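Local coordinates for protein L-threonine dehydrogenase (PDB 2YY7) that binds NAD and probably catalyses the NAD-dependent oxidation of L-threonine at its 3-position, as an epimerase-like member of the short-chain dehydrogenase/reductase superfamily, at residues P3-I8 with D71-A76; V31-I36 with G47-V52; K111-P116 with V163-I168. All coordinates share one frame; numbering follows the deposited sequence.

Interaction 1. Residues P3-I8 with D71-A76; sequences PKILII and DIYLMA. With NAD (nicotinamide-adenine-dinucleotide), chain E.
Strands 5-8 and 71-74 run side by side in the same direction, their axes 4.8 Å apart at 14°, with I5, L6, I7 and I8 paired in turn with D71, I72, Y73 and L74. They are inner, parallel strands of the Rossmann fold, and five backbone hydrogen bonds pass alternately from one to the other: D71 N to K4 O, L6 N to D71 O, Y73 N to L6 O, I8 N to Y73 O and M75 N to I8 O. The first is the longest at 3.2 Å between D71 N and K4 O, its donor standing above the carbonyl plane, whereas the N-H groups of Y73, I8 and M75 lie in the planes of their acceptors.

I5, I7, D71 and Y73 share one face of the sheet, where I5 and I7 pack on helix 13-26. There I5 CG2, set anti to the backbone N, presses obliquely on the Y73 ring, 3.4 Å from Y73 CD2. The other face carries L6, I8, I72 and L74. I8 spreads its branches across it: CD1, at the end of an extended chain (chi2 179°), meets I72 CG2 at 3.9 Å, while I8 CG2 lies 4.0 Å from L74 CD1 and also touches A76 CB. An alanine at I8 would probably loosen this face, since the contacts to I72, L74 and A76 made by CD1 and CG2 would go.

Beyond the strand ends the chain reaches the cofactor. The carbonyl of M75 approaches the nicotinamide-side ribose, and A76 CB sits 3.6 Å from NAD C4A of the adenine.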
loop_
_atom_site.group_PDB
_atom_site.type_symbol
_atom_site.label_atom_id
_atom_site.label_comp_id
_atom_site.label_asym_id
_atom_site.label_seq_id
_atom_site.Cartn_x
_atom_site.Cartn_y
_atom_site.Cartn_z
ATOM N N PRO A 3 11.270 -7.564 29.715
ATOM C CA PRO A 3 9.964 -7.344 29.099
ATOM C C PRO A 3 9.042 -8.541 29.282
ATOM O O PRO A 3 9.491 -9.651 29.564
ATOM C CB PRO A 3 10.317 -7.115 27.637
ATOM C CG PRO A 3 11.462 -8.063 27.440
ATOM C CD PRO A 3 12.296 -7.831 28.689
ATOM N N LYS A 4 7.748 -8.297 29.134
ATOM C CA LYS A 4 6.755 -9.350 29.233
ATOM C C LYS A 4 6.294 -9.469 27.784
ATOM O O LYS A 4 5.622 -8.579 27.263
ATOM C CB LYS A 4 5.607 -8.921 30.143
ATOM C CG LYS A 4 4.664 -10.050 30.477
ATOM C CD LYS A 4 5.404 -11.203 31.147
ATOM C CE LYS A 4 4.446 -12.325 31.503
ATOM N NZ LYS A 4 3.396 -11.846 32.454
ATOM N N ILE A 5 6.664 -10.571 27.146
ATOM C CA ILE A 5 6.381 -10.789 25.735
ATOM C C ILE A 5 5.173 -11.641 25.356
ATOM O O ILE A 5 4.900 -12.673 25.966
ATOM C CB ILE A 5 7.627 -11.407 25.052
ATOM C CG1 ILE A 5 8.848 -10.513 25.306
ATOM C CG2 ILE A 5 7.381 -11.575 23.552
ATOM C CD1 ILE A 5 10.179 -11.171 24.988
ATOM N N LEU A 6 4.465 -11.194 24.326
ATOM C CA LEU A 6 3.322 -11.922 23.799
ATOM C C LEU A 6 3.601 -12.191 22.326
ATOM O O LEU A 6 3.743 -11.260 21.528
ATOM C CB LEU A 6 2.029 -11.113 23.933
ATOM C CG LEU A 6 0.814 -11.746 23.241
ATOM C CD1 LEU A 6 0.511 -13.115 23.862
ATOM C CD2 LEU A 6 -0.389 -10.818 23.365
ATOM N N ILE A 7 3.715 -13.466 21.971
ATOM C CA ILE A 7 3.957 -13.844 20.588
ATOM C C ILE A 7 2.640 -14.346 20.001
ATOM O O ILE A 7 2.092 -15.350 20.453
ATOM C CB ILE A 7 5.014 -14.960 20.485
ATOM C CG1 ILE A 7 6.357 -14.453 21.018
ATOM C CG2 ILE A 7 5.159 -15.405 19.034
ATOM C CD1 ILE A 7 7.404 -15.530 21.156
ATOM N N ILE A 8 2.130 -13.627 19.008
ATOM C CA ILE A 8 0.880 -13.991 18.357
ATOM C C ILE A 8 1.249 -14.789 17.107
ATOM O O ILE A 8 1.994 -14.304 16.252
ATOM C CB ILE A 8 0.082 -12.724 17.982
ATOM C CG1 ILE A 8 -0.157 -11.884 19.241
ATOM C CG2 ILE A 8 -1.256 -13.100 17.345
ATOM C CD1 ILE A 8 -0.911 -10.585 18.980
ATOM N N ASP A 71 5.739 -6.104 25.286
ATOM C CA ASP A 71 6.167 -6.301 23.899
ATOM C C ASP A 71 5.299 -7.314 23.144
ATOM O O ASP A 71 4.963 -8.374 23.668
ATOM C CB ASP A 71 7.613 -6.815 23.833
ATOM C CG ASP A 71 8.624 -5.852 24.428
ATOM O OD1 ASP A 71 9.803 -5.944 24.020
ATOM O OD2 ASP A 71 8.262 -5.028 25.295
ATOM N N ILE A 72 4.959 -6.996 21.900
ATOM C CA ILE A 72 4.172 -7.912 21.086
ATOM C C ILE A 72 4.877 -8.215 19.771
ATOM O O ILE A 72 5.311 -7.303 19.062
ATOM C CB ILE A 72 2.761 -7.354 20.758
ATOM C CG1 ILE A 72 1.885 -7.365 22.012
ATOM C CG2 ILE A 72 2.103 -8.203 19.651
ATOM C CD1 ILE A 72 0.440 -6.986 21.756
ATOM N N TYR A 73 5.016 -9.505 19.476
ATOM C CA TYR A 73 5.603 -9.963 18.224
ATOM C C TYR A 73 4.408 -10.553 17.468
ATOM O O TYR A 73 3.944 -11.651 17.790
ATOM C CB TYR A 73 6.655 -11.056 18.465
ATOM C CG TYR A 73 7.927 -10.580 19.136
ATOM C CD1 TYR A 73 9.141 -10.557 18.441
ATOM C CD2 TYR A 73 7.923 -10.170 20.469
ATOM C CE1 TYR A 73 10.325 -10.142 19.064
ATOM C CE2 TYR A 73 9.099 -9.749 21.103
ATOM C CZ TYR A 73 10.295 -9.739 20.395
ATOM O OH TYR A 73 11.452 -9.327 21.019
ATOM N N LEU A 74 3.897 -9.808 16.490
ATOM C CA LEU A 74 2.747 -10.241 15.690
ATOM C C LEU A 74 3.206 -11.036 14.472
ATOM O O LEU A 74 3.580 -10.468 13.441
ATOM C CB LEU A 74 1.941 -9.022 15.237
ATOM C CG LEU A 74 0.772 -9.233 14.266
ATOM C CD1 LEU A 74 -0.272 -10.148 14.881
ATOM C CD2 LEU A 74 0.158 -7.886 13.932
ATOM N N MET A 75 3.161 -12.354 14.594
ATOM C CA MET A 75 3.604 -13.235 13.526
ATOM C C MET A 75 2.465 -13.817 12.706
ATOM O O MET A 75 2.698 -14.366 11.635
ATOM C CB MET A 75 4.432 -14.376 14.118
ATOM C CG MET A 75 5.487 -13.911 15.110
ATOM S SD MET A 75 6.606 -12.670 14.408
ATOM C CE MET A 75 7.800 -13.725 13.587
ATOM N N ALA A 76 1.237 -13.698 13.200
ATOM C CA ALA A 76 0.081 -14.248 12.498
ATOM C C ALA A 76 -0.245 -13.515 11.203
ATOM O O ALA A 76 -0.290 -12.287 11.164
ATOM C CB ALA A 76 -1.147 -14.252 13.425
HETATM P PA NAD E . 3.187 -19.674 9.538
HETATM O O1A NAD E . 4.105 -20.844 9.624
HETATM O O2A NAD E . 2.106 -19.783 8.525
HETATM O O5B NAD E . 2.646 -19.275 10.971
HETATM C C5B NAD E . 1.513 -18.470 11.128
HETATM C C4B NAD E . 0.869 -18.772 12.459
HETATM O O4B NAD E . -0.166 -17.809 12.666
HETATM C C3B NAD E . 0.237 -20.184 12.490
HETATM O O3B NAD E . 0.689 -20.941 13.627
HETATM C C2B NAD E . -1.268 -19.888 12.484
HETATM O O2B NAD E . -2.018 -20.868 13.181
HETATM C C1B NAD E . -1.312 -18.506 13.151
HETATM N N9A NAD E . -2.566 -17.785 12.888
HETATM C C8A NAD E . -3.233 -17.706 11.666
HETATM N N7A NAD E . -4.346 -16.981 11.848
HETATM C C5A NAD E . -4.371 -16.593 13.142
HETATM C C6A NAD E . -5.305 -15.865 13.863
HETATM N N6A NAD E . -6.431 -15.481 13.300
HETATM N N1A NAD E . -5.092 -15.641 15.198
HETATM C C2A NAD E . -3.959 -16.126 15.833
HETATM N N3A NAD E . -3.030 -16.878 15.140
HETATM C C4A NAD E . -3.262 -17.102 13.805
HETATM O O3 NAD E . 4.026 -18.379 9.096
HETATM P PN NAD E . 5.564 -17.984 9.433
HETATM O O1N NAD E . 5.922 -18.257 10.864
HETATM O O2N NAD E . 6.370 -18.490 8.288
HETATM O O5D NAD E . 5.505 -16.372 9.246
HETATM C C5D NAD E . 5.270 -15.510 10.370
HETATM C C4D NAD E . 5.367 -14.035 9.890
HETATM O O4D NAD E . 6.590 -13.829 9.207
HETATM C C3D NAD E . 4.282 -13.646 8.881
HETATM O O3D NAD E . 3.950 -12.275 9.080
HETATM C C2D NAD E . 4.983 -13.754 7.548
HETATM O O2D NAD E . 4.279 -12.979 6.606
HETATM C C1D NAD E . 6.395 -13.275 7.887
HETATM N N1N NAD E . 7.360 -13.783 6.885
HETATM C C2N NAD E . 7.655 -15.130 6.837
HETATM C C3N NAD E . 8.562 -15.597 5.892
HETATM C C7N NAD E . 8.994 -17.039 5.891
HETATM O O7N NAD E . 9.841 -17.401 4.857
HETATM N N7N NAD E . 8.550 -17.927 6.798
HETATM C C4N NAD E . 9.155 -14.707 4.977
HETATM C C5N NAD E . 8.865 -13.341 5.055
HETATM C C6N NAD E . 7.956 -12.886 5.990
#

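Interaction 2. Residues V31-I36 with G47-V52; sequences VIASDI and GPFEVV. With NAD (nicotinamide-adenine-dinucleotide), chain E.
Four backbone hydrogen bonds join V31-I36 to G47-V52. A33 N donates to P48 O at 2.9 Å, in the carbonyl plane, and E50 N returns a bond to A33 O nearly along the C=O axis. The next link is longer and more bent, 3.3 Å from D35 N to E50 O with 145° at the hydrogen. V52 N then reaches D35 O from above the carbonyl plane, 55° out of it. CA-H...O contacts supplement this ladder, the shortest from S34 CA to E50 O.

Apolar packing differs on the two faces. The I32 side chain crosses P48 at about a right angle, CD1 ending 3.5 Å from P48 CB, while its CG2 branch runs alongside E50 CG. S34 and V52 are packed tightly, V52 CG1 standing 3.5 Å from S34 CB, and S34 OG bonds to I7 O of the neighbouring strand. On the other face the F49 ring, its CG anti to the backbone N, reaches forward from A33 toward D35, bringing F49 CD1 within 4.0 Å of A33 CB.

These parallel strands, 29° apart in direction, belong to the beta-alpha-beta unit of strand 31-35, helix 42-45 and strand 49-51. D35 closes the first strand as the acidic residue that classically selects NAD in Rossmann dehydrogenases.

Cofactor bonds are made by its carboxylate, placed by CG anti to the backbone N. D35 OD1 accepts from NAD O2B and D35 OD2 from NAD O3B, each at 2.7 Å, so the two oxygens hold both hydroxyls of the adenosine ribose. Backbone N-H groups of C11 and R37 also bond to D35 OD2 and OD1, fixing the carboxylate's rotation. Alongside, I36 CG2 packs against the adenine, 3.6 Å from NAD C4A.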
loop_
_atom_site.group_PDB
_atom_site.type_symbol
_atom_site.label_atom_id
_atom_site.label_comp_id
_atom_site.label_asym_id
_atom_site.label_seq_id
_atom_site.Cartn_x
_atom_site.Cartn_y
_atom_site.Cartn_z
ATOM N N VAL A 31 7.577 -15.083 28.477
ATOM C CA VAL A 31 7.166 -15.157 27.080
ATOM C C VAL A 31 5.876 -15.964 26.963
ATOM O O VAL A 31 5.851 -17.162 27.242
ATOM C CB VAL A 31 8.255 -15.825 26.216
ATOM C CG1 VAL A 31 7.863 -15.768 24.752
ATOM C CG2 VAL A 31 9.602 -15.143 26.446
ATOM N N ILE A 32 4.802 -15.294 26.556
ATOM C CA ILE A 32 3.506 -15.939 26.403
ATOM C C ILE A 32 3.286 -16.282 24.933
ATOM O O ILE A 32 3.351 -15.405 24.074
ATOM C CB ILE A 32 2.355 -15.004 26.855
ATOM C CG1 ILE A 32 2.660 -14.399 28.232
ATOM C CG2 ILE A 32 1.038 -15.774 26.875
ATOM C CD1 ILE A 32 2.806 -15.405 29.351
ATOM N N ALA A 33 3.035 -17.556 24.647
ATOM C CA ALA A 33 2.793 -17.998 23.279
ATOM C C ALA A 33 1.289 -18.030 23.036
ATOM O O ALA A 33 0.533 -18.500 23.883
ATOM C CB ALA A 33 3.389 -19.390 23.057
ATOM N N SER A 34 0.855 -17.518 21.888
ATOM C CA SER A 34 -0.566 -17.502 21.555
ATOM C C SER A 34 -0.741 -17.822 20.080
ATOM O O SER A 34 0.106 -17.487 19.253
ATOM C CB SER A 34 -1.195 -16.139 21.875
ATOM O OG SER A 34 -0.654 -15.107 21.068
ATOM N N ASP A 35 -1.849 -18.475 19.759
ATOM C CA ASP A 35 -2.134 -18.871 18.390
ATOM C C ASP A 35 -3.603 -19.277 18.324
ATOM O O ASP A 35 -4.224 -19.539 19.359
ATOM C CB ASP A 35 -1.231 -20.048 18.018
ATOM C CG ASP A 35 -1.100 -20.231 16.524
ATOM O OD1 ASP A 35 -2.068 -20.707 15.893
ATOM O OD2 ASP A 35 -0.025 -19.886 15.984
ATOM N N ILE A 36 -4.170 -19.319 17.123
ATOM C CA ILE A 36 -5.566 -19.705 17.002
ATOM C C ILE A 36 -5.662 -21.227 17.026
ATOM O O ILE A 36 -6.712 -21.790 17.331
ATOM C CB ILE A 36 -6.214 -19.130 15.710
ATOM C CG1 ILE A 36 -7.730 -19.347 15.761
ATOM C CG2 ILE A 36 -5.620 -19.792 14.477
ATOM C CD1 ILE A 36 -8.513 -18.455 14.831
ATOM N N GLY A 47 5.685 -23.932 28.062
ATOM C CA GLY A 47 5.493 -22.609 28.632
ATOM C C GLY A 47 4.066 -22.095 28.548
ATOM O O GLY A 47 3.192 -22.775 28.012
ATOM N N PRO A 48 3.801 -20.887 29.070
ATOM C CA PRO A 48 2.461 -20.294 29.044
ATOM C C PRO A 48 1.918 -20.171 27.622
ATOM O O PRO A 48 2.541 -19.543 26.764
ATOM C CB PRO A 48 2.675 -18.930 29.691
ATOM C CG PRO A 48 3.803 -19.183 30.643
ATOM C CD PRO A 48 4.738 -20.013 29.796
ATOM N N PHE A 49 0.757 -20.772 27.379
ATOM C CA PHE A 49 0.129 -20.720 26.061
ATOM C C PHE A 49 -1.308 -20.221 26.169
ATOM O O PHE A 49 -2.038 -20.585 27.096
ATOM C CB PHE A 49 0.124 -22.105 25.406
ATOM C CG PHE A 49 -0.502 -22.120 24.039
ATOM C CD1 PHE A 49 0.246 -21.786 22.914
ATOM C CD2 PHE A 49 -1.851 -22.419 23.882
ATOM C CE1 PHE A 49 -0.344 -21.750 21.646
ATOM C CE2 PHE A 49 -2.453 -22.385 22.620
ATOM C CZ PHE A 49 -1.698 -22.050 21.502
ATOM N N GLU A 50 -1.714 -19.397 25.209
ATOM C CA GLU A 50 -3.062 -18.846 25.180
ATOM C C GLU A 50 -3.653 -18.925 23.778
ATOM O O GLU A 50 -3.011 -18.528 22.801
ATOM C CB GLU A 50 -3.047 -17.375 25.608
ATOM C CG GLU A 50 -2.615 -17.133 27.040
ATOM C CD GLU A 50 -3.757 -17.280 28.025
ATOM O OE1 GLU A 50 -4.771 -17.921 27.674
ATOM O OE2 GLU A 50 -3.635 -16.758 29.152
ATOM N N VAL A 51 -4.875 -19.434 23.678
ATOM C CA VAL A 51 -5.539 -19.495 22.384
ATOM C C VAL A 51 -6.005 -18.069 22.114
ATOM O O VAL A 51 -6.497 -17.394 23.015
ATOM C CB VAL A 51 -6.782 -20.413 22.414
ATOM C CG1 VAL A 51 -7.541 -20.303 21.094
ATOM C CG2 VAL A 51 -6.361 -21.855 22.665
ATOM N N VAL A 52 -5.839 -17.600 20.883
ATOM C CA VAL A 52 -6.275 -16.251 20.552
ATOM C C VAL A 52 -6.522 -16.110 19.064
ATOM O O VAL A 52 -5.906 -16.801 18.256
ATOM C CB VAL A 52 -5.225 -15.183 20.974
ATOM C CG1 VAL A 52 -4.009 -15.236 20.050
ATOM C CG2 VAL A 52 -5.852 -13.795 20.937
HETATM P PA NAD E . 3.187 -19.674 9.538
HETATM O O1A NAD E . 4.105 -20.844 9.624
HETATM O O2A NAD E . 2.106 -19.783 8.525
HETATM O O5B NAD E . 2.646 -19.275 10.971
HETATM C C5B NAD E . 1.513 -18.470 11.128
HETATM C C4B NAD E . 0.869 -18.772 12.459
HETATM O O4B NAD E . -0.166 -17.809 12.666
HETATM C C3B NAD E . 0.237 -20.184 12.490
HETATM O O3B NAD E . 0.689 -20.941 13.627
HETATM C C2B NAD E . -1.268 -19.888 12.484
HETATM O O2B NAD E . -2.018 -20.868 13.181
HETATM C C1B NAD E . -1.312 -18.506 13.151
HETATM N N9A NAD E . -2.566 -17.785 12.888
HETATM C C8A NAD E . -3.233 -17.706 11.666
HETATM N N7A NAD E . -4.346 -16.981 11.848
HETATM C C5A NAD E . -4.371 -16.593 13.142
HETATM C C6A NAD E . -5.305 -15.865 13.863
HETATM N N6A NAD E . -6.431 -15.481 13.300
HETATM N N1A NAD E . -5.092 -15.641 15.198
HETATM C C2A NAD E . -3.959 -16.126 15.833
HETATM N N3A NAD E . -3.030 -16.878 15.140
HETATM C C4A NAD E . -3.262 -17.102 13.805
HETATM O O3 NAD E . 4.026 -18.379 9.096
HETATM P PN NAD E . 5.564 -17.984 9.433
HETATM O O1N NAD E . 5.922 -18.257 10.864
HETATM O O2N NAD E . 6.370 -18.490 8.288
HETATM O O5D NAD E . 5.505 -16.372 9.246
HETATM C C5D NAD E . 5.270 -15.510 10.370
HETATM C C4D NAD E . 5.367 -14.035 9.890
HETATM O O4D NAD E . 6.590 -13.829 9.207
HETATM C C3D NAD E . 4.282 -13.646 8.881
HETATM O O3D NAD E . 3.950 -12.275 9.080
HETATM C C2D NAD E . 4.983 -13.754 7.548
HETATM O O2D NAD E . 4.279 -12.979 6.606
HETATM C C1D NAD E . 6.395 -13.275 7.887
HETATM N N1N NAD E . 7.360 -13.783 6.885
HETATM C C2N NAD E . 7.655 -15.130 6.837
HETATM C C3N NAD E . 8.562 -15.597 5.892
HETATM C C7N NAD E . 8.994 -17.039 5.891
HETATM O O7N NAD E . 9.841 -17.401 4.857
HETATM N N7N NAD E . 8.550 -17.927 6.798
HETATM C C4N NAD E . 9.155 -14.707 4.977
HETATM C C5N NAD E . 8.865 -13.341 5.055
HETATM C C6N NAD E . 7.956 -12.886 5.990
#

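Interaction 3. Residues K111-P116 with V163-I168; sequences KKIFWP and VDVRSI. With NAD (nicotinamide-adenine-dinucleotide), chain E.
K112 and R166 cross obliquely on one face of the sheet, and K112 CE lies over one face of the R166 guanidinium, 3.6 Å from R166 NH2. Their like charges come close, and a water that accepts from both K112 NZ and R166 NH2 would probably ease the repulsion. D164 adds the compensating charge within its own strand: R166 grips its carboxylate side-on, NE to OD1 and NH2 to OD2, each at 2.9 Å and each on a syn lone pair. The NE partner lies in the guanidinium plane, so the two bonds fix the rotation of the guanidinium, one face of it against the lysine chain. Farther along, I168 CG1 meets the edge of the F114 ring, 3.7 Å from F114 CZ, while on the opposite face I113 CG2 rests against V165 CG2.

Three backbone hydrogen bonds set this register: I113 N to D164 O, R166 N to I113 O at 2.8 Å and nearly straight (172°), and W115 N to R166 O. Another water donates to K111 O and accepts from D164 N. Outside the segments, carbonyls near the end of helix 216-228 take up the cations, M227 O from K112 NZ and I226 O and A229 O from R166 NH1.

Toward the cofactor, P116 CG approaches NAD O4D to 3.5 Å, and P116 O accepts from NZ of K147, a residue that binds NAD. Such neighbouring parallel strands, ending at the dinucleotide, are characteristic of the Rossmann fold.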
loop_
_atom_site.group_PDB
_atom_site.type_symbol
_atom_site.label_atom_id
_atom_site.label_comp_id
_atom_site.label_asym_id
_atom_site.label_seq_id
_atom_site.Cartn_x
_atom_site.Cartn_y
_atom_site.Cartn_z
ATOM N N LYS A 111 4.348 -1.400 25.049
ATOM C CA LYS A 111 5.456 -0.489 24.792
ATOM C C LYS A 111 6.168 -0.643 23.452
ATOM O O LYS A 111 6.569 0.347 22.843
ATOM C CB LYS A 111 6.510 -0.625 25.903
ATOM C CG LYS A 111 6.012 -0.330 27.308
ATOM C CD LYS A 111 7.156 -0.414 28.313
ATOM C CE LYS A 111 6.684 -0.094 29.722
ATOM N NZ LYS A 111 7.796 -0.146 30.719
ATOM N N LYS A 112 6.336 -1.881 23.001
ATOM C CA LYS A 112 7.065 -2.130 21.767
ATOM C C LYS A 112 6.399 -3.188 20.890
ATOM O O LYS A 112 5.713 -4.086 21.382
ATOM C CB LYS A 112 8.492 -2.570 22.128
ATOM C CG LYS A 112 9.487 -2.644 20.974
ATOM C CD LYS A 112 10.855 -3.156 21.456
ATOM C CE LYS A 112 11.482 -2.226 22.493
ATOM N NZ LYS A 112 12.822 -2.714 22.966
ATOM N N ILE A 113 6.622 -3.078 19.587
ATOM C CA ILE A 113 6.047 -4.017 18.640
ATOM C C ILE A 113 7.050 -4.487 17.606
ATOM O O ILE A 113 7.883 -3.708 17.128
ATOM C CB ILE A 113 4.884 -3.378 17.834
ATOM C CG1 ILE A 113 3.713 -3.039 18.753
ATOM C CG2 ILE A 113 4.434 -4.329 16.723
ATOM C CD1 ILE A 113 2.646 -2.204 18.075
ATOM N N PHE A 114 6.981 -5.773 17.285
ATOM C CA PHE A 114 7.785 -6.318 16.209
ATOM C C PHE A 114 6.748 -6.878 15.248
ATOM O O PHE A 114 5.863 -7.641 15.650
ATOM C CB PHE A 114 8.699 -7.475 16.611
ATOM C CG PHE A 114 9.363 -8.129 15.416
ATOM C CD1 PHE A 114 10.417 -7.492 14.757
ATOM C CD2 PHE A 114 8.852 -9.310 14.874
ATOM C CE1 PHE A 114 10.950 -8.011 13.576
ATOM C CE2 PHE A 114 9.376 -9.845 13.689
ATOM C CZ PHE A 114 10.427 -9.190 13.037
ATOM N N TRP A 115 6.847 -6.480 13.990
ATOM C CA TRP A 115 5.938 -6.955 12.962
ATOM C C TRP A 115 6.799 -7.172 11.728
ATOM O O TRP A 115 7.430 -6.244 11.234
ATOM C CB TRP A 115 4.857 -5.917 12.672
ATOM C CG TRP A 115 4.022 -6.289 11.484
ATOM C CD1 TRP A 115 3.038 -7.237 11.430
ATOM C CD2 TRP A 115 4.164 -5.781 10.156
ATOM N NE1 TRP A 115 2.561 -7.352 10.148
ATOM C CE2 TRP A 115 3.236 -6.469 9.345
ATOM C CE3 TRP A 115 4.991 -4.813 9.570
ATOM C CZ2 TRP A 115 3.111 -6.217 7.973
ATOM C CZ3 TRP A 115 4.867 -4.564 8.204
ATOM C CH2 TRP A 115 3.932 -5.263 7.423
ATOM N N PRO A 116 6.846 -8.407 11.217
ATOM C CA PRO A 116 7.673 -8.653 10.040
ATOM C C PRO A 116 6.990 -8.393 8.708
ATOM O O PRO A 116 5.804 -8.689 8.524
ATOM C CB PRO A 116 8.047 -10.112 10.201
ATOM C CG PRO A 116 6.741 -10.701 10.713
ATOM C CD PRO A 116 6.302 -9.672 11.755
ATOM N N VAL A 163 4.564 5.543 18.234
ATOM C CA VAL A 163 4.625 4.114 18.522
ATOM C C VAL A 163 5.976 3.491 18.178
ATOM O O VAL A 163 6.517 3.718 17.101
ATOM C CB VAL A 163 3.538 3.344 17.745
ATOM C CG1 VAL A 163 3.784 1.833 17.856
ATOM C CG2 VAL A 163 2.159 3.714 18.285
ATOM N N ASP A 164 6.513 2.694 19.096
ATOM C CA ASP A 164 7.787 2.020 18.856
ATOM C C ASP A 164 7.495 0.694 18.157
ATOM O O ASP A 164 7.280 -0.326 18.814
ATOM C CB ASP A 164 8.513 1.743 20.175
ATOM C CG ASP A 164 9.933 1.219 19.971
ATOM O OD1 ASP A 164 10.314 0.893 18.825
ATOM O OD2 ASP A 164 10.674 1.127 20.969
ATOM N N VAL A 165 7.467 0.715 16.828
ATOM C CA VAL A 165 7.216 -0.497 16.050
ATOM C C VAL A 165 8.417 -0.749 15.147
ATOM O O VAL A 165 8.847 0.132 14.401
ATOM C CB VAL A 165 5.925 -0.375 15.198
ATOM C CG1 VAL A 165 5.960 0.900 14.362
ATOM C CG2 VAL A 165 5.774 -1.603 14.307
ATOM N N ARG A 166 8.959 -1.957 15.231
ATOM C CA ARG A 166 10.133 -2.328 14.457
ATOM C C ARG A 166 9.809 -3.462 13.503
ATOM O O ARG A 166 9.045 -4.368 13.839
ATOM C CB ARG A 166 11.250 -2.719 15.422
ATOM C CG ARG A 166 11.375 -1.707 16.557
ATOM C CD ARG A 166 12.523 -1.976 17.513
ATOM N NE ARG A 166 12.511 -0.988 18.588
ATOM C CZ ARG A 166 13.469 -0.840 19.496
ATOM N NH1 ARG A 166 14.538 -1.622 19.474
ATOM N NH2 ARG A 166 13.352 0.095 20.433
ATOM N N SER A 167 10.401 -3.415 12.313
ATOM C CA SER A 167 10.136 -4.424 11.297
ATOM C C SER A 167 11.320 -4.754 10.396
ATOM O O SER A 167 12.234 -3.949 10.221
ATOM C CB SER A 167 8.973 -3.958 10.416
ATOM O OG SER A 167 8.646 -4.929 9.433
ATOM N N ILE A 168 11.289 -5.960 9.837
ATOM C CA ILE A 168 12.302 -6.404 8.896
ATOM C C ILE A 168 11.620 -7.187 7.774
ATOM O O ILE A 168 10.633 -7.897 7.995
ATOM C CB ILE A 168 13.406 -7.285 9.563
ATOM C CG1 ILE A 168 12.783 -8.450 10.321
ATOM C CG2 ILE A 168 14.249 -6.439 10.514
ATOM C CD1 ILE A 168 13.806 -9.242 11.127
HETATM P PA NAD E . 3.187 -19.674 9.538
HETATM O O1A NAD E . 4.105 -20.844 9.624
HETATM O O2A NAD E . 2.106 -19.783 8.525
HETATM O O5B NAD E . 2.646 -19.275 10.971
HETATM C C5B NAD E . 1.513 -18.470 11.128
HETATM C C4B NAD E . 0.869 -18.772 12.459
HETATM O O4B NAD E . -0.166 -17.809 12.666
HETATM C C3B NAD E . 0.237 -20.184 12.490
HETATM O O3B NAD E . 0.689 -20.941 13.627
HETATM C C2B NAD E . -1.268 -19.888 12.484
HETATM O O2B NAD E . -2.018 -20.868 13.181
HETATM C C1B NAD E . -1.312 -18.506 13.151
HETATM N N9A NAD E . -2.566 -17.785 12.888
HETATM C C8A NAD E . -3.233 -17.706 11.666
HETATM N N7A NAD E . -4.346 -16.981 11.848
HETATM C C5A NAD E . -4.371 -16.593 13.142
HETATM C C6A NAD E . -5.305 -15.865 13.863
HETATM N N6A NAD E . -6.431 -15.481 13.300
HETATM N N1A NAD E . -5.092 -15.641 15.198
HETATM C C2A NAD E . -3.959 -16.126 15.833
HETATM N N3A NAD E . -3.030 -16.878 15.140
HETATM C C4A NAD E . -3.262 -17.102 13.805
HETATM O O3 NAD E . 4.026 -18.379 9.096
HETATM P PN NAD E . 5.564 -17.984 9.433
HETATM O O1N NAD E . 5.922 -18.257 10.864
HETATM O O2N NAD E . 6.370 -18.490 8.288
HETATM O O5D NAD E . 5.505 -16.372 9.246
HETATM C C5D NAD E . 5.270 -15.510 10.370
HETATM C C4D NAD E . 5.367 -14.035 9.890
HETATM O O4D NAD E . 6.590 -13.829 9.207
HETATM C C3D NAD E . 4.282 -13.646 8.881
HETATM O O3D NAD E . 3.950 -12.275 9.080
HETATM C C2D NAD E . 4.983 -13.754 7.548
HETATM O O2D NAD E . 4.279 -12.979 6.606
HETATM C C1D NAD E . 6.395 -13.275 7.887
HETATM N N1N NAD E . 7.360 -13.783 6.885
HETATM C C2N NAD E . 7.655 -15.130 6.837
HETATM C C3N NAD E . 8.562 -15.597 5.892
HETATM C C7N NAD E . 8.994 -17.039 5.891
HETATM O O7N NAD E . 9.841 -17.401 4.857
HETATM N N7N NAD E . 8.550 -17.927 6.798
HETATM C C4N NAD E . 9.155 -14.707 4.977
HETATM C C5N NAD E . 8.865 -13.341 5.055
HETATM C C6N NAD E . 7.956 -12.886 5.990
HETATM O O HOH W 1 5.193 2.111 21.615
HETATM O O HOH W 2 9.494 0.972 23.501
HETATM O O HOH W 3 14.804 -0.366 23.092
#

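How the interactions relate
All three contacts lie in one mixed sheet, whose parallel part runs in the order 49-51, 31-35, 5-8, 71-74, 112-118, 164-174. Interaction 1 is central: its centre lies about 10 Å from that of interaction 2 and about 10 Å from that of interaction 3, whereas interactions 2 and 3 have centres about 19 Å apart and do not touch. Strand 5-8 meets 31-35 through I5 O and I32 N, and 71-74 meets 112-118 through I72 O and F114 N. Along the chain, interaction 2 falls between the two segments of interaction 1, and interaction 3 follows both. Each touches NAD, so the sheet supports the cofactor from its adenosine end to the nicotinamide ribose.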